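Local coordinates for putative ferritin-like diiron-carboxylate protein TM1526 (Thermotoga maritima, PDB 1VJX) that is of uncharacterised function but, as a ferritin-like protein of the rubrerythrin family, probably binds metal and may act as an oxidoreductase, at residues Glu26-Gly29 with Glu30-Tyr33; Asp98-Leu101 with Lys102-Leu105; Thr134-Lys137 with Ile138-Glu142; Leu146-Leu149 with Leu150-Lys153. All coordinates share one frame; numbering follows the deposited sequence.

Contact 1: residues Glu26-Gly29 with Glu30-Tyr33; sequences EEEG and ERFY
Glu30 opens the second half of this helical stretch by donating its backbone N to Glu26 O at 3.1 Å, while its CB rests against Glu27 O. Its carboxylate OE1 accepts a weak bond from a water that also donates to Glu27 O, 3.0 Å from that carbonyl. Arg31 follows with a weak backbone bond to Glu27 O and a salt bridge three residues back, Arg31 NH1 lying 2.8 Å from Glu28 OE1. The two side chains run alongside each other, and the carboxylate meets the edge of the guanidinium with the planes turned 50° apart. A bend in the Glu28 chain (chi2 -65°) brings its acid round to that edge. An alanine in place of Glu28 would remove this carboxylate and probably leave Arg31 NH1 without its mate here, although Glu35 would still hold NH2. Phe32 N bonds to Glu28 O at 2.9 Å, and its ring leaves the helix to meet Phe87 edge-to-face. Tyr33 N reaches Gly29 O at 3.0 Å, and Tyr33 CD2 also approaches that oxygen. These two turns belong to helix 15-36 of a ferritin-like bundle, where inward-facing Glu26, close to Glu55 and Glu142 and bonded to His58, is consistent with a diiron-carboxylate site.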
ATOM      1  N   GLU A  26       3.509  -2.186  -0.601  1.00 50.13           N
ATOM      2  CA  GLU A  26       2.647  -3.366  -0.737  1.00 49.79           C
ATOM      3  C   GLU A  26       3.187  -4.571   0.034  1.00 50.60           C
ATOM      4  O   GLU A  26       2.425  -5.315   0.642  1.00 51.16           O
ATOM      5  CB  GLU A  26       2.442  -3.726  -2.205  1.00 49.40           C
ATOM      6  CG  GLU A  26       1.667  -2.676  -2.988  1.00 47.90           C
ATOM      7  CD  GLU A  26       0.173  -2.619  -2.692  1.00 47.17           C
ATOM      8  OE1 GLU A  26      -0.328  -3.470  -1.939  1.00 44.45           O
ATOM      9  OE2 GLU A  26      -0.515  -1.715  -3.251  1.00 48.10           O
ATOM     10  N   GLU A  27       4.497  -4.764  -0.002  1.00 50.82           N
ATOM     11  CA  GLU A  27       5.149  -5.807   0.794  1.00 51.29           C
ATOM     12  C   GLU A  27       4.996  -5.567   2.306  1.00 51.12           C
ATOM     13  O   GLU A  27       4.790  -6.496   3.074  1.00 51.51           O
ATOM     14  CB  GLU A  27       6.642  -5.902   0.432  1.00 50.16           C
ATOM     15  CG  GLU A  27       6.917  -6.403  -0.987  1.00 51.26           C
ATOM     16  CD  GLU A  27       8.397  -6.357  -1.402  1.00 51.73           C
ATOM     17  OE1 GLU A  27       9.208  -5.612  -0.815  1.00 49.05           O
ATOM     18  OE2 GLU A  27       8.774  -7.111  -2.325  1.00 53.68           O
ATOM     19  N   GLU A  28       5.150  -4.328   2.731  1.00 51.01           N
ATOM     20  CA  GLU A  28       5.077  -4.014   4.150  1.00 50.93           C
ATOM     21  C   GLU A  28       3.641  -4.062   4.633  1.00 49.91           C
ATOM     22  O   GLU A  28       3.397  -4.506   5.737  1.00 49.25           O
ATOM     23  CB  GLU A  28       5.762  -2.668   4.468  1.00 51.61           C
ATOM     24  CG  GLU A  28       7.289  -2.768   4.402  1.00 53.07           C
ATOM     25  CD  GLU A  28       7.852  -3.689   5.484  1.00 58.56           C
ATOM     26  OE1 GLU A  28       7.539  -3.437   6.685  1.00 62.19           O
ATOM     27  OE2 GLU A  28       8.595  -4.672   5.157  1.00 60.61           O
ATOM     28  N   GLY A  29       2.723  -3.653   3.776  1.00 49.49           N
ATOM     29  CA  GLY A  29       1.311  -3.732   4.042  1.00 50.03           C
ATOM     30  C   GLY A  29       0.814  -5.149   4.249  1.00 50.55           C
ATOM     31  O   GLY A  29      -0.021  -5.405   5.150  1.00 51.06           O
ATOM     32  N   GLU A  30       1.313  -6.064   3.420  1.00 50.15           N
ATOM     33  CA  GLU A  30       1.025  -7.490   3.558  1.00 49.86           C
ATOM     34  C   GLU A  30       1.402  -7.953   4.960  1.00 49.97           C
ATOM     35  O   GLU A  30       0.615  -8.615   5.635  1.00 48.81           O
ATOM     36  CB  GLU A  30       1.766  -8.331   2.490  1.00 49.52           C
ATOM     37  CG  GLU A  30       1.840  -9.839   2.808  1.00 49.84           C
ATOM     38  CD  GLU A  30       2.519 -10.689   1.730  1.00 49.15           C
ATOM     39  OE1 GLU A  30       3.203 -10.134   0.862  1.00 49.52           O
ATOM     40  OE2 GLU A  30       2.375 -11.923   1.737  1.00 47.11           O
ATOM     41  N   ARG A  31       2.631  -7.624   5.359  1.00 50.32           N
ATOM     42  CA  ARG A  31       3.169  -8.016   6.650  1.00 50.98           C
ATOM     43  C   ARG A  31       2.406  -7.445   7.827  1.00 48.79           C
ATOM     44  O   ARG A  31       2.135  -8.129   8.798  1.00 47.31           O
ATOM     45  CB  ARG A  31       4.609  -7.543   6.775  1.00 51.00           C
ATOM     46  CG  ARG A  31       5.599  -8.603   6.499  1.00 54.04           C
ATOM     47  CD  ARG A  31       7.010  -8.199   6.862  1.00 56.66           C
ATOM     48  NE  ARG A  31       7.118  -8.011   8.316  1.00 62.41           N
ATOM     49  CZ  ARG A  31       7.407  -6.863   8.948  1.00 64.21           C
ATOM     50  NH1 ARG A  31       7.669  -5.740   8.269  1.00 64.40           N
ATOM     51  NH2 ARG A  31       7.453  -6.848  10.287  1.00 64.40           N
ATOM     52  N   PHE A  32       2.166  -6.149   7.758  1.00 48.44           N
ATOM     53  CA  PHE A  32       1.336  -5.434   8.727  1.00 48.11           C
ATOM     54  C   PHE A  32       0.012  -6.189   8.935  1.00 47.56           C
ATOM     55  O   PHE A  32      -0.264  -6.660  10.039  1.00 46.82           O
ATOM     56  CB  PHE A  32       1.108  -4.024   8.212  1.00 48.80           C
ATOM     57  CG  PHE A  32       0.396  -3.106   9.166  1.00 49.66           C
ATOM     58  CD1 PHE A  32       0.927  -2.821  10.415  1.00 50.44           C
ATOM     59  CD2 PHE A  32      -0.769  -2.467   8.773  1.00 48.78           C
ATOM     60  CE1 PHE A  32       0.262  -1.941  11.277  1.00 50.59           C
ATOM     61  CE2 PHE A  32      -1.423  -1.592   9.617  1.00 50.37           C
ATOM     62  CZ  PHE A  32      -0.913  -1.328  10.868  1.00 50.20           C
ATOM     63  N   TYR A  33      -0.759  -6.365   7.860  1.00 47.21           N
ATOM     64  CA  TYR A  33      -2.113  -6.929   7.972  1.00 47.23           C
ATOM     65  C   TYR A  33      -2.092  -8.385   8.464  1.00 46.49           C
ATOM     66  O   TYR A  33      -2.967  -8.794   9.246  1.00 46.04           O
ATOM     67  CB  TYR A  33      -2.908  -6.777   6.665  1.00 47.84           C
ATOM     68  CG  TYR A  33      -3.219  -5.339   6.263  1.00 48.97           C
ATOM     69  CD1 TYR A  33      -3.793  -4.443   7.165  1.00 49.31           C
ATOM     70  CD2 TYR A  33      -2.985  -4.893   4.960  1.00 49.58           C
ATOM     71  CE1 TYR A  33      -4.089  -3.141   6.793  1.00 49.96           C
ATOM     72  CE2 TYR A  33      -3.279  -3.599   4.569  1.00 48.97           C
ATOM     73  CZ  TYR A  33      -3.828  -2.717   5.485  1.00 51.03           C
ATOM     74  OH  TYR A  33      -4.129  -1.419   5.097  1.00 49.37           O
TER
HETATM   75  O   HOH W   1       5.841  -9.294   2.929  1.00 57.30           O

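Contact 2: residues Asp98-Leu101 with Lys102-Leu105; sequences DLTL and KEVL
The backbone leaves an extended conformation at Leu99 and Thr100 and turns into helix at Leu101, whose carbonyl O receives Leu105 N at 2.8 Å. Thr100 is the N-cap, and with Glu103 it forms a capping box. In one direction Glu103 N donates weakly to Thr100 OG1 at 3.3 Å; in the other, Thr100 N gives an almost straight bond (178°) to Glu103 OE2, on the anti side of the carboxylate and slightly out of its plane. Thr100 OG1 adds a weak bond to the same OE2. The carboxylate can fold back over the cap because Glu103 CG sits between its own backbone N and carbonyl carbon (chi1 67°), from where the chain extends to Thr100. Arg96 forms a salt bridge with OE2 as well, which probably favours the charged acid. Apolar contacts flank the box: Leu99 CD1 meets Val104 CG2 at 4.0 Å, the side chains crossing at about a right angle, and Leu101 CG lies 3.7 Å from Leu105 CD1. Leu101 and Leu105 both pack on Met152 of helix 129-156, while Leu101 and Val104 reach Phe48 of helix 43-68, seating the start of helix 101-125 between these two neighbours.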
ATOM      1  N   ASP A  98      -2.310  -6.499  24.132  1.00 40.36           N
ATOM      2  CA  ASP A  98      -3.579  -5.836  24.481  1.00 40.92           C
ATOM      3  C   ASP A  98      -3.968  -4.731  23.513  1.00 41.74           C
ATOM      4  O   ASP A  98      -4.549  -3.723  23.923  1.00 41.72           O
ATOM      5  CB  ASP A  98      -3.485  -5.214  25.874  1.00 40.68           C
ATOM      6  CG  ASP A  98      -2.364  -4.208  25.983  1.00 41.07           C
ATOM      7  OD1 ASP A  98      -1.656  -4.002  24.983  1.00 40.81           O
ATOM      8  OD2 ASP A  98      -2.083  -3.595  27.031  1.00 43.76           O
ATOM      9  N   LEU A  99      -3.658  -4.905  22.235  1.00 42.68           N
ATOM     10  CA  LEU A  99      -3.932  -3.873  21.264  1.00 43.67           C
ATOM     11  C   LEU A  99      -5.440  -3.738  21.036  1.00 44.50           C
ATOM     12  O   LEU A  99      -6.156  -4.739  20.954  1.00 44.61           O
ATOM     13  CB  LEU A  99      -3.226  -4.184  19.940  1.00 43.97           C
ATOM     14  CG  LEU A  99      -1.688  -4.188  19.927  1.00 43.51           C
ATOM     15  CD1 LEU A  99      -1.210  -4.456  18.511  1.00 44.56           C
ATOM     16  CD2 LEU A  99      -1.094  -2.880  20.413  1.00 42.44           C
ATOM     17  N   THR A 100      -5.905  -2.490  20.945  1.00 45.16           N
ATOM     18  CA  THR A 100      -7.280  -2.196  20.565  1.00 45.22           C
ATOM     19  C   THR A 100      -7.393  -2.099  19.045  1.00 45.51           C
ATOM     20  O   THR A 100      -6.435  -1.759  18.355  1.00 45.54           O
ATOM     21  CB  THR A 100      -7.779  -0.874  21.204  1.00 45.39           C
ATOM     22  OG1 THR A 100      -7.066   0.247  20.678  1.00 43.95           O
ATOM     23  CG2 THR A 100      -7.493  -0.822  22.712  1.00 45.66           C
ATOM     24  N   LEU A 101      -8.576  -2.394  18.527  1.00 46.20           N
ATOM     25  CA  LEU A 101      -8.817  -2.308  17.088  1.00 46.64           C
ATOM     26  C   LEU A 101      -8.634  -0.875  16.620  1.00 46.26           C
ATOM     27  O   LEU A 101      -8.038  -0.640  15.579  1.00 46.35           O
ATOM     28  CB  LEU A 101     -10.221  -2.838  16.727  1.00 46.64           C
ATOM     29  CG  LEU A 101     -10.524  -2.957  15.217  1.00 47.09           C
ATOM     30  CD1 LEU A 101      -9.727  -4.068  14.528  1.00 46.91           C
ATOM     31  CD2 LEU A 101     -12.042  -3.150  15.004  1.00 47.81           C
ATOM     32  N   LYS A 102      -9.107   0.066  17.432  1.00 46.21           N
ATOM     33  CA  LYS A 102      -9.006   1.500  17.152  1.00 46.33           C
ATOM     34  C   LYS A 102      -7.601   1.985  16.853  1.00 45.78           C
ATOM     35  O   LYS A 102      -7.382   2.648  15.856  1.00 44.55           O
ATOM     36  CB  LYS A 102      -9.555   2.317  18.340  1.00 46.73           C
ATOM     37  CG  LYS A 102      -9.439   3.853  18.200  1.00 46.80           C
ATOM     38  CD  LYS A 102     -10.240   4.606  19.295  1.00 47.48           C
ATOM     39  CE  LYS A 102     -10.507   6.093  18.946  1.00 49.33           C
ATOM     40  NZ  LYS A 102      -9.287   6.848  18.435  1.00 51.69           N
ATOM     41  N   GLU A 103      -6.660   1.716  17.750  1.00 45.74           N
ATOM     42  CA  GLU A 103      -5.321   2.261  17.578  1.00 46.32           C
ATOM     43  C   GLU A 103      -4.626   1.686  16.338  1.00 45.85           C
ATOM     44  O   GLU A 103      -3.929   2.368  15.624  1.00 45.16           O
ATOM     45  CB  GLU A 103      -4.491   2.065  18.846  1.00 46.19           C
ATOM     46  CG  GLU A 103      -4.137   0.654  19.234  1.00 45.98           C
ATOM     47  CD  GLU A 103      -3.374   0.647  20.557  1.00 47.22           C
ATOM     48  OE1 GLU A 103      -2.302   1.343  20.612  1.00 46.98           O
ATOM     49  OE2 GLU A 103      -3.839  -0.028  21.527  1.00 44.85           O
ATOM     50  N   VAL A 104      -4.911   0.428  16.083  1.00 46.56           N
ATOM     51  CA  VAL A 104      -4.401  -0.331  14.959  1.00 46.95           C
ATOM     52  C   VAL A 104      -4.979   0.192  13.625  1.00 47.17           C
ATOM     53  O   VAL A 104      -4.253   0.420  12.641  1.00 46.77           O
ATOM     54  CB  VAL A 104      -4.759  -1.838  15.247  1.00 47.49           C
ATOM     55  CG1 VAL A 104      -5.241  -2.605  14.027  1.00 48.29           C
ATOM     56  CG2 VAL A 104      -3.605  -2.549  15.995  1.00 47.87           C
ATOM     57  N   LEU A 105      -6.289   0.364  13.599  1.00 46.98           N
ATOM     58  CA  LEU A 105      -6.965   0.933  12.453  1.00 47.24           C
ATOM     59  C   LEU A 105      -6.526   2.372  12.165  1.00 48.25           C
ATOM     60  O   LEU A 105      -6.354   2.763  11.003  1.00 49.67           O
ATOM     61  CB  LEU A 105      -8.480   0.856  12.647  1.00 47.09           C
ATOM     62  CG  LEU A 105      -9.118  -0.516  12.428  1.00 45.79           C
ATOM     63  CD1 LEU A 105     -10.538  -0.405  12.490  1.00 45.26           C
ATOM     64  CD2 LEU A 105      -8.731  -1.116  11.079  1.00 48.36           C
TER

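Contact 3: residues Thr134-Lys137 with Ile138-Glu142; sequences TVKK and IIDQE
Helix 129-156 of the ferritin-like bundle contributes two of its turns here, with one side directed to the other helices and a charged side outward. Along the backbone, Ile139 N bonds to Val135 O at 3.0 Å and Asp140 N to Lys136 O at 2.9 Å. On the inward side Val135 CG1 touches Ile139 CD1 at 4.1 Å, the two side chains slanting across each other; Ile139 goes on to Tyr119 and Tyr120, and Ile138 to Phe62. Lys136 CG passes 3.8 Å from Asp140 OD2, whereas Lys136 NZ and the same OD2 make only a long salt bridge of 3.9 Å. One residue on, Lys137 CE and the Gln141 amide lie near each other, Gln141 NE2 being 3.7 Å from that carbon. This amide nitrogen and Lys137 NZ are both donors and do not bond; the amide's OE1 instead accepts from NE2 of His58. A leucine at Gln141 would lack that acceptor and would probably leave His58 NE2 without this partner and freer to turn. Since His58 ND1 bonds to Glu26 and, weakly, to Glu142, Gln141 probably serves as a second-shell residue, helping to hold the ring toward the carboxylate cluster.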
ATOM      1  N   THR A 134      -3.184  -0.923 -15.298  1.00 46.76           N
ATOM      2  CA  THR A 134      -2.853  -1.933 -14.292  1.00 45.67           C
ATOM      3  C   THR A 134      -2.777  -1.291 -12.904  1.00 44.74           C
ATOM      4  O   THR A 134      -3.260  -1.838 -11.914  1.00 44.38           O
ATOM      5  CB  THR A 134      -1.521  -2.664 -14.641  1.00 45.72           C
ATOM      6  OG1 THR A 134      -1.636  -3.454 -15.852  1.00 45.70           O
ATOM      7  CG2 THR A 134      -1.178  -3.673 -13.588  1.00 46.84           C
ATOM      8  N   VAL A 135      -2.194  -0.111 -12.860  1.00 43.81           N
ATOM      9  CA  VAL A 135      -2.043   0.626 -11.618  1.00 44.39           C
ATOM     10  C   VAL A 135      -3.347   1.246 -11.136  1.00 44.57           C
ATOM     11  O   VAL A 135      -3.548   1.334  -9.940  1.00 46.21           O
ATOM     12  CB  VAL A 135      -0.904   1.719 -11.718  1.00 43.84           C
ATOM     13  CG1 VAL A 135      -0.766   2.477 -10.426  1.00 42.04           C
ATOM     14  CG2 VAL A 135       0.469   1.080 -12.145  1.00 44.65           C
ATOM     15  N   LYS A 136      -4.207   1.698 -12.041  1.00 44.80           N
ATOM     16  CA  LYS A 136      -5.553   2.153 -11.660  1.00 45.47           C
ATOM     17  C   LYS A 136      -6.408   1.056 -10.985  1.00 45.04           C
ATOM     18  O   LYS A 136      -7.148   1.337 -10.061  1.00 44.43           O
ATOM     19  CB  LYS A 136      -6.316   2.696 -12.872  1.00 45.67           C
ATOM     20  CG  LYS A 136      -7.708   3.196 -12.486  1.00 47.14           C
ATOM     21  CD  LYS A 136      -8.261   4.283 -13.364  1.00 49.45           C
ATOM     22  CE  LYS A 136      -9.438   5.065 -12.653  1.00 48.56           C
ATOM     23  NZ  LYS A 136     -10.749   4.432 -12.885  1.00 52.31           N
ATOM     24  N   LYS A 137      -6.323  -0.170 -11.494  1.00 44.99           N
ATOM     25  CA  LYS A 137      -6.929  -1.331 -10.860  1.00 46.06           C
ATOM     26  C   LYS A 137      -6.488  -1.491  -9.400  1.00 45.38           C
ATOM     27  O   LYS A 137      -7.329  -1.656  -8.504  1.00 43.96           O
ATOM     28  CB  LYS A 137      -6.608  -2.600 -11.671  1.00 46.85           C
ATOM     29  CG  LYS A 137      -7.556  -3.781 -11.404  1.00 47.99           C
ATOM     30  CD  LYS A 137      -7.186  -5.001 -12.272  1.00 49.63           C
ATOM     31  CE  LYS A 137      -7.562  -6.348 -11.603  1.00 51.73           C
ATOM     32  NZ  LYS A 137      -9.063  -6.538 -11.411  1.00 53.37           N
ATOM     33  N   ILE A 138      -5.174  -1.391  -9.173  1.00 45.50           N
ATOM     34  CA  ILE A 138      -4.581  -1.471  -7.829  1.00 45.57           C
ATOM     35  C   ILE A 138      -5.053  -0.344  -6.919  1.00 45.95           C
ATOM     36  O   ILE A 138      -5.373  -0.573  -5.761  1.00 46.21           O
ATOM     37  CB  ILE A 138      -3.019  -1.482  -7.920  1.00 46.22           C
ATOM     38  CG1 ILE A 138      -2.509  -2.801  -8.553  1.00 46.26           C
ATOM     39  CG2 ILE A 138      -2.344  -1.313  -6.531  1.00 45.15           C
ATOM     40  CD1 ILE A 138      -1.033  -2.792  -8.876  1.00 45.25           C
ATOM     41  N   ILE A 139      -5.061   0.877  -7.447  1.00 45.86           N
ATOM     42  CA  ILE A 139      -5.571   2.029  -6.732  1.00 45.19           C
ATOM     43  C   ILE A 139      -7.041   1.853  -6.287  1.00 44.80           C
ATOM     44  O   ILE A 139      -7.368   2.144  -5.143  1.00 44.72           O
ATOM     45  CB  ILE A 139      -5.413   3.304  -7.596  1.00 44.48           C
ATOM     46  CG1 ILE A 139      -3.941   3.747  -7.645  1.00 46.37           C
ATOM     47  CG2 ILE A 139      -6.258   4.462  -7.018  1.00 45.73           C
ATOM     48  CD1 ILE A 139      -3.647   4.875  -8.695  1.00 45.70           C
ATOM     49  N   ASP A 140      -7.903   1.435  -7.211  1.00 44.24           N
ATOM     50  CA  ASP A 140      -9.283   1.098  -6.919  1.00 44.64           C
ATOM     51  C   ASP A 140      -9.405   0.063  -5.828  1.00 44.55           C
ATOM     52  O   ASP A 140     -10.206   0.218  -4.945  1.00 44.61           O
ATOM     53  CB  ASP A 140      -9.994   0.596  -8.160  1.00 44.70           C
ATOM     54  CG  ASP A 140     -10.276   1.690  -9.152  1.00 49.36           C
ATOM     55  OD1 ASP A 140     -10.471   2.875  -8.716  1.00 52.10           O
ATOM     56  OD2 ASP A 140     -10.368   1.437 -10.395  1.00 54.68           O
ATOM     57  N   GLN A 141      -8.594  -0.987  -5.871  1.00 46.22           N
ATOM     58  CA  GLN A 141      -8.608  -2.001  -4.814  1.00 46.91           C
ATOM     59  C   GLN A 141      -8.078  -1.434  -3.500  1.00 47.30           C
ATOM     60  O   GLN A 141      -8.559  -1.773  -2.441  1.00 48.03           O
ATOM     61  CB  GLN A 141      -7.812  -3.245  -5.249  1.00 47.37           C
ATOM     62  CG  GLN A 141      -8.628  -4.177  -6.162  1.00 49.15           C
ATOM     63  CD  GLN A 141      -7.808  -5.073  -7.145  1.00 47.43           C
ATOM     64  OE1 GLN A 141      -6.584  -5.152  -7.084  1.00 45.46           O
ATOM     65  NE2 GLN A 141      -8.522  -5.710  -8.069  1.00 46.87           N
ATOM     66  N   GLU A 142      -7.059  -0.579  -3.573  1.00 47.81           N
ATOM     67  CA  GLU A 142      -6.496   0.045  -2.373  1.00 47.20           C
ATOM     68  C   GLU A 142      -7.537   0.945  -1.734  1.00 47.23           C
ATOM     69  O   GLU A 142      -7.592   1.040  -0.523  1.00 47.40           O
ATOM     70  CB  GLU A 142      -5.242   0.842  -2.698  1.00 46.51           C
ATOM     71  CG  GLU A 142      -4.031  -0.018  -3.054  1.00 48.35           C
ATOM     72  CD  GLU A 142      -3.539  -0.900  -1.916  1.00 49.43           C
ATOM     73  OE1 GLU A 142      -3.955  -0.647  -0.752  1.00 50.47           O
ATOM     74  OE2 GLU A 142      -2.735  -1.840  -2.194  1.00 45.96           O
TER

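Contact 4: residues Leu146-Leu149 with Leu150-Lys153; sequences LRKL and LEMK
Glu151 reaches back along the helix to two basic side chains, Arg147 and Lys148. Its CB packs 3.3 Å from Arg147 O, the carbonyl that also accepts Glu151 N. CG stands anti to the backbone N (chi1 176°) and the chain stays extended beyond it, which carries the carboxylate out beside both bases. At the tip CD lies 3.5 Å from Arg147 NH1, and the two oxygens divide the work. OE2 forms a salt bridge with Arg147 NH1 at 3.1 Å, weak as a hydrogen bond; it meets the guanidinium edge in plane, though the carboxylate itself is turned 78° from that group. OE1 is met nearly along its C-O axis by Lys148 NZ at 2.9 Å, a bend in the lysine chain (chi2 70°) helping to bring the ammonium round. Arg147 NE has a further salt bridge to Glu144. Beside this network, Leu146 CG and Leu150 CD1 touch at 4.0 Å, and Lys148 CE passes 4.1 Å from CG of Met152, a selenomethionine that packs on Ile44 and Phe48. Leu149 turns to Leu105 and Ala108 of helix 101-125. The pattern is that of an amphipathic bundle helix, with i to i+3 and i to i+4 ion pairs along its polar side.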
ATOM      1  N   LEU A 146      -9.213   0.799   2.060  1.00 44.87           N
ATOM      2  CA  LEU A 146      -9.440   1.991   2.866  1.00 45.15           C
ATOM      3  C   LEU A 146     -10.901   2.128   3.358  1.00 44.73           C
ATOM      4  O   LEU A 146     -11.144   2.367   4.523  1.00 43.63           O
ATOM      5  CB  LEU A 146      -9.035   3.244   2.082  1.00 44.90           C
ATOM      6  CG  LEU A 146      -9.220   4.539   2.872  1.00 45.26           C
ATOM      7  CD1 LEU A 146      -8.403   4.504   4.203  1.00 43.28           C
ATOM      8  CD2 LEU A 146      -8.883   5.726   1.998  1.00 45.02           C
ATOM      9  N   ARG A 147     -11.846   1.964   2.452  1.00 45.11           N
ATOM     10  CA  ARG A 147     -13.260   1.976   2.803  1.00 45.33           C
ATOM     11  C   ARG A 147     -13.569   0.919   3.864  1.00 45.33           C
ATOM     12  O   ARG A 147     -14.382   1.159   4.788  1.00 44.73           O
ATOM     13  CB  ARG A 147     -14.078   1.695   1.554  1.00 45.64           C
ATOM     14  CG  ARG A 147     -15.578   1.593   1.764  1.00 48.90           C
ATOM     15  CD  ARG A 147     -16.218   0.676   0.751  1.00 53.98           C
ATOM     16  NE  ARG A 147     -15.850  -0.726   1.020  1.00 57.43           N
ATOM     17  CZ  ARG A 147     -16.464  -1.492   1.923  1.00 56.47           C
ATOM     18  NH1 ARG A 147     -17.445  -0.992   2.659  1.00 58.73           N
ATOM     19  NH2 ARG A 147     -16.094  -2.752   2.106  1.00 55.57           N
ATOM     20  N   LYS A 148     -12.938  -0.255   3.732  1.00 45.33           N
ATOM     21  CA  LYS A 148     -13.150  -1.347   4.687  1.00 45.20           C
ATOM     22  C   LYS A 148     -12.584  -0.992   6.033  1.00 44.90           C
ATOM     23  O   LYS A 148     -13.239  -1.199   7.053  1.00 45.54           O
ATOM     24  CB  LYS A 148     -12.536  -2.653   4.194  1.00 45.90           C
ATOM     25  CG  LYS A 148     -12.762  -3.834   5.129  1.00 47.26           C
ATOM     26  CD  LYS A 148     -14.202  -4.281   5.143  1.00 48.09           C
ATOM     27  CE  LYS A 148     -14.554  -5.162   6.302  1.00 48.00           C
ATOM     28  NZ  LYS A 148     -16.055  -5.359   6.305  1.00 46.51           N
ATOM     29  N   LEU A 149     -11.380  -0.424   6.042  1.00 44.65           N
ATOM     30  CA  LEU A 149     -10.788   0.096   7.275  1.00 44.88           C
ATOM     31  C   LEU A 149     -11.664   1.165   7.970  1.00 45.40           C
ATOM     32  O   LEU A 149     -11.803   1.170   9.181  1.00 45.84           O
ATOM     33  CB  LEU A 149      -9.378   0.648   6.999  1.00 44.85           C
ATOM     34  CG  LEU A 149      -8.294  -0.320   6.492  1.00 42.73           C
ATOM     35  CD1 LEU A 149      -6.995   0.397   6.193  1.00 41.89           C
ATOM     36  CD2 LEU A 149      -8.016  -1.424   7.484  1.00 42.77           C
ATOM     37  N   LEU A 150     -12.267   2.064   7.212  1.00 46.48           N
ATOM     38  CA  LEU A 150     -13.123   3.097   7.796  1.00 47.25           C
ATOM     39  C   LEU A 150     -14.462   2.513   8.298  1.00 48.60           C
ATOM     40  O   LEU A 150     -15.032   2.979   9.306  1.00 48.20           O
ATOM     41  CB  LEU A 150     -13.343   4.219   6.777  1.00 47.24           C
ATOM     42  CG  LEU A 150     -12.082   5.025   6.419  1.00 47.03           C
ATOM     43  CD1 LEU A 150     -12.262   5.835   5.122  1.00 47.11           C
ATOM     44  CD2 LEU A 150     -11.686   5.966   7.596  1.00 46.82           C
ATOM     45  N   GLU A 151     -14.945   1.492   7.589  1.00 50.71           N
ATOM     46  CA  GLU A 151     -16.134   0.729   7.982  1.00 52.40           C
ATOM     47  C   GLU A 151     -15.918   0.013   9.333  1.00 53.29           C
ATOM     48  O   GLU A 151     -16.750   0.092  10.212  1.00 53.12           O
ATOM     49  CB  GLU A 151     -16.506  -0.267   6.861  1.00 52.14           C
ATOM     50  CG  GLU A 151     -17.666  -1.213   7.160  1.00 52.45           C
ATOM     51  CD  GLU A 151     -18.134  -1.968   5.915  1.00 54.59           C
ATOM     52  OE1 GLU A 151     -17.565  -3.038   5.593  1.00 57.95           O
ATOM     53  OE2 GLU A 151     -19.077  -1.485   5.239  1.00 59.42           O
HETATM   54  N   MSE A 152     -14.788  -0.665   9.479  1.00 55.00           N
HETATM   55  CA  MSE A 152     -14.397  -1.287  10.739  1.00 57.43           C
HETATM   56  C   MSE A 152     -14.217  -0.258  11.857  1.00 55.47           C
HETATM   57  O   MSE A 152     -14.679  -0.474  12.975  1.00 54.78           O
HETATM   58  CB  MSE A 152     -13.117  -2.107  10.559  1.00 56.52           C
HETATM   59  CG  MSE A 152     -13.293  -3.365   9.738  1.00 58.83           C
HETATM   60 SE   MSE A 152     -11.582  -4.225   9.315  1.00 69.60          SE
HETATM   61  CE  MSE A 152     -11.161  -5.082  11.036  1.00 67.24           C
ATOM     62  N   LYS A 153     -13.558   0.861  11.565  1.00 54.75           N
ATOM     63  CA  LYS A 153     -13.416   1.917  12.573  1.00 54.42           C
ATOM     64  C   LYS A 153     -14.774   2.383  13.089  1.00 55.03           C
ATOM     65  O   LYS A 153     -15.016   2.497  14.297  1.00 54.85           O
ATOM     66  CB  LYS A 153     -12.672   3.120  12.008  1.00 53.76           C
ATOM     67  CG  LYS A 153     -12.291   4.146  13.078  1.00 53.25           C
ATOM     68  CD  LYS A 153     -11.638   5.396  12.481  1.00 53.81           C
ATOM     69  CE  LYS A 153     -11.694   6.598  13.435  1.00 52.97           C
ATOM     70  NZ  LYS A 153     -10.836   6.422  14.654  1.00 54.37           N
TER

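Overall arrangement
All four contacts are local, between residues a few positions apart along the chain, and all are partly buried. Contact 1, its centre about 7 Å from that of the chain, and contact 3, at about 10 Å, lie nearer the middle and reach the buried acidic cluster, where Glu26 and Glu142 come together. Contacts 2 and 4 sit further out, their centres about 19 and 15 Å from the chain centre, and touch through Leu105. Contacts 3 and 4 share helix 129-156, but the ion pair of contact 3 is long whereas contact 4 has a compact network. Contact 2 alone forms a helix start, so side-chain capping bonds precede its first repeating backbone bond. Tyr33 of contact 1 also packs against Leu149 of contact 4.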